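Local coordinates for protein phosphomethylpyrimidine kinase (Pyrococcus furiosus, PDB 2PB9) that probably condenses a thiazole phosphate with hydroxymethylpyrimidine diphosphate to make thiamine phosphate through this C-terminal domain of a multifunctional enzyme thought also to phosphorylate hydroxymethylpyrimidine and its phosphate, at residues A[141-144]-A[145-149]. Numbering follows the deposited sequence.
Sequences WGIE and TAIKR
W141 lays one face of its indole beneath T145, one helical turn on, whose CB stands 4.2 Å from the centroid of the six-membered ring in a CH-pi contact, 9° off the normal. T145 OG1 hangs over the same face, off-centre, nearer the ring's border. With T145 OG1 beside its own backbone N (chi1 -70°), the hydroxyl turns back to W141 O and donates a 2.9 Å bond from above the carbonyl plane. W141 O thus takes two donors, since T145 N also bonds it at 2.9 Å, nearly straight. An alanine in place of W141 would probably uncover T145 CB on this side and strip E127 and P128 of their aromatic neighbour. On another side of the helix, I143 CG2 meets I147 CD1 at 3.7 Å; both isoleucines pack on Y85 of helix 77-86. E144 and K148 carry opposite charges, but E144 OE1 and K148 NZ remain 4.4 Å apart, too far for a salt bridge; E144 OE2 pairs with R87 instead. The successive i to i+4 backbone bonds, such as A146 N to G142 O, mark an amphipathic alpha-helix, 138-149, here within the ThiN domain.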
ATOM      1  N   TRP A 141      -0.331  -5.458  19.228  1.00 28.11           N
ATOM      2  CA  TRP A 141      -0.317  -6.622  18.348  1.00 26.47           C
ATOM      3  C   TRP A 141       1.080  -6.805  17.752  1.00 28.03           C
ATOM      4  O   TRP A 141       1.637  -7.910  17.743  1.00 30.18           O
ATOM      5  CB  TRP A 141      -1.298  -6.454  17.194  1.00 23.66           C
ATOM      6  CG  TRP A 141      -1.176  -7.570  16.197  1.00 24.83           C
ATOM      7  CD1 TRP A 141      -1.770  -8.797  16.267  1.00 24.18           C
ATOM      8  CD2 TRP A 141      -0.363  -7.586  15.009  1.00 23.68           C
ATOM      9  NE1 TRP A 141      -1.380  -9.572  15.203  1.00 23.80           N
ATOM     10  CE2 TRP A 141      -0.518  -8.856  14.416  1.00 23.19           C
ATOM     11  CE3 TRP A 141       0.482  -6.650  14.393  1.00 24.69           C
ATOM     12  CZ2 TRP A 141       0.139  -9.220  13.230  1.00 24.49           C
ATOM     13  CZ3 TRP A 141       1.140  -7.013  13.211  1.00 26.16           C
ATOM     14  CH2 TRP A 141       0.962  -8.290  12.645  1.00 25.11           C
ATOM     15  N   GLY A 142       1.633  -5.713  17.238  1.00 26.45           N
ATOM     16  CA  GLY A 142       2.950  -5.771  16.646  1.00 26.83           C
ATOM     17  C   GLY A 142       4.006  -6.280  17.606  1.00 28.13           C
ATOM     18  O   GLY A 142       4.739  -7.216  17.281  1.00 29.60           O
ATOM     19  N   ILE A 143       4.076  -5.672  18.792  1.00 28.02           N
ATOM     20  CA  ILE A 143       5.057  -6.048  19.806  1.00 27.41           C
ATOM     21  C   ILE A 143       5.007  -7.539  20.141  1.00 28.04           C
ATOM     22  O   ILE A 143       6.039  -8.196  20.230  1.00 26.65           O
ATOM     23  CB  ILE A 143       4.867  -5.217  21.112  1.00 26.25           C
ATOM     24  CG1 ILE A 143       4.974  -3.718  20.803  1.00 24.43           C
ATOM     25  CG2 ILE A 143       5.929  -5.601  22.149  1.00 25.60           C
ATOM     26  CD1 ILE A 143       6.280  -3.287  20.170  1.00 21.97           C
ATOM     27  N   GLU A 144       3.804  -8.070  20.317  1.00 29.50           N
ATOM     28  CA  GLU A 144       3.640  -9.484  20.634  1.00 31.52           C
ATOM     29  C   GLU A 144       4.062 -10.355  19.461  1.00 30.70           C
ATOM     30  O   GLU A 144       4.783 -11.335  19.622  1.00 30.33           O
ATOM     31  CB  GLU A 144       2.185  -9.780  20.966  1.00 33.04           C
ATOM     32  CG  GLU A 144       1.654  -9.021  22.150  1.00 36.47           C
ATOM     33  CD  GLU A 144       0.164  -9.189  22.292  1.00 39.56           C
ATOM     34  OE1 GLU A 144      -0.294 -10.356  22.293  1.00 41.29           O
ATOM     35  OE2 GLU A 144      -0.545  -8.160  22.398  1.00 38.89           O
ATOM     36  N   THR A 145       3.586  -9.996  18.278  1.00 29.94           N
ATOM     37  CA  THR A 145       3.920 -10.735  17.075  1.00 28.95           C
ATOM     38  C   THR A 145       5.431 -10.842  16.998  1.00 28.78           C
ATOM     39  O   THR A 145       5.973 -11.934  16.863  1.00 29.50           O
ATOM     40  CB  THR A 145       3.371 -10.007  15.835  1.00 28.33           C
ATOM     41  OG1 THR A 145       1.945 -10.102  15.833  1.00 28.97           O
ATOM     42  CG2 THR A 145       3.917 -10.603  14.560  1.00 28.66           C
ATOM     43  N   ALA A 146       6.101  -9.700  17.114  1.00 29.09           N
ATOM     44  CA  ALA A 146       7.559  -9.633  17.058  1.00 29.94           C
ATOM     45  C   ALA A 146       8.246 -10.425  18.174  1.00 31.12           C
ATOM     46  O   ALA A 146       9.249 -11.105  17.944  1.00 30.10           O
ATOM     47  CB  ALA A 146       7.998  -8.193  17.117  1.00 28.01           C
ATOM     48  N   ILE A 147       7.698 -10.322  19.382  1.00 33.33           N
ATOM     49  CA  ILE A 147       8.237 -11.009  20.549  1.00 34.69           C
ATOM     50  C   ILE A 147       8.067 -12.524  20.454  1.00 35.94           C
ATOM     51  O   ILE A 147       8.968 -13.282  20.818  1.00 35.99           O
ATOM     52  CB  ILE A 147       7.574 -10.463  21.858  1.00 34.00           C
ATOM     53  CG1 ILE A 147       8.277  -9.159  22.274  1.00 34.70           C
ATOM     54  CG2 ILE A 147       7.637 -11.498  22.974  1.00 33.11           C
ATOM     55  CD1 ILE A 147       7.730  -8.500  23.533  1.00 32.55           C
ATOM     56  N   LYS A 148       6.914 -12.960  19.960  1.00 37.17           N
ATOM     57  CA  LYS A 148       6.641 -14.382  19.820  1.00 38.43           C
ATOM     58  C   LYS A 148       7.323 -14.968  18.591  1.00 39.45           C
ATOM     59  O   LYS A 148       7.488 -16.178  18.487  1.00 39.39           O
ATOM     60  CB  LYS A 148       5.135 -14.621  19.748  1.00 38.33           C
ATOM     61  CG  LYS A 148       4.407 -14.284  21.035  1.00 40.06           C
ATOM     62  CD  LYS A 148       2.922 -14.564  20.904  1.00 42.90           C
ATOM     63  CE  LYS A 148       2.189 -14.333  22.212  1.00 44.50           C
ATOM     64  NZ  LYS A 148       0.736 -14.597  22.036  1.00 46.59           N
ATOM     65  N   ARG A 149       7.711 -14.097  17.663  1.00 41.38           N
ATOM     66  CA  ARG A 149       8.398 -14.487  16.429  1.00 41.59           C
ATOM     67  C   ARG A 149       9.654 -15.313  16.767  1.00 42.31           C
ATOM     68  O   ARG A 149       9.753 -16.478  16.390  1.00 42.63           O
ATOM     69  CB  ARG A 149       8.769 -13.219  15.646  1.00 40.49           C
ATOM     70  CG  ARG A 149       9.623 -13.406  14.404  1.00 42.10           C
ATOM     71  CD  ARG A 149       8.814 -13.245  13.124  1.00 43.64           C
ATOM     72  NE  ARG A 149       7.954 -12.066  13.154  1.00 46.76           N
ATOM     73  CZ  ARG A 149       7.105 -11.719  12.185  1.00 47.66           C
ATOM     74  NH1 ARG A 149       6.994 -12.458  11.085  1.00 47.87           N
ATOM     75  NH2 ARG A 149       6.345 -10.638  12.327  1.00 46.46           N
TER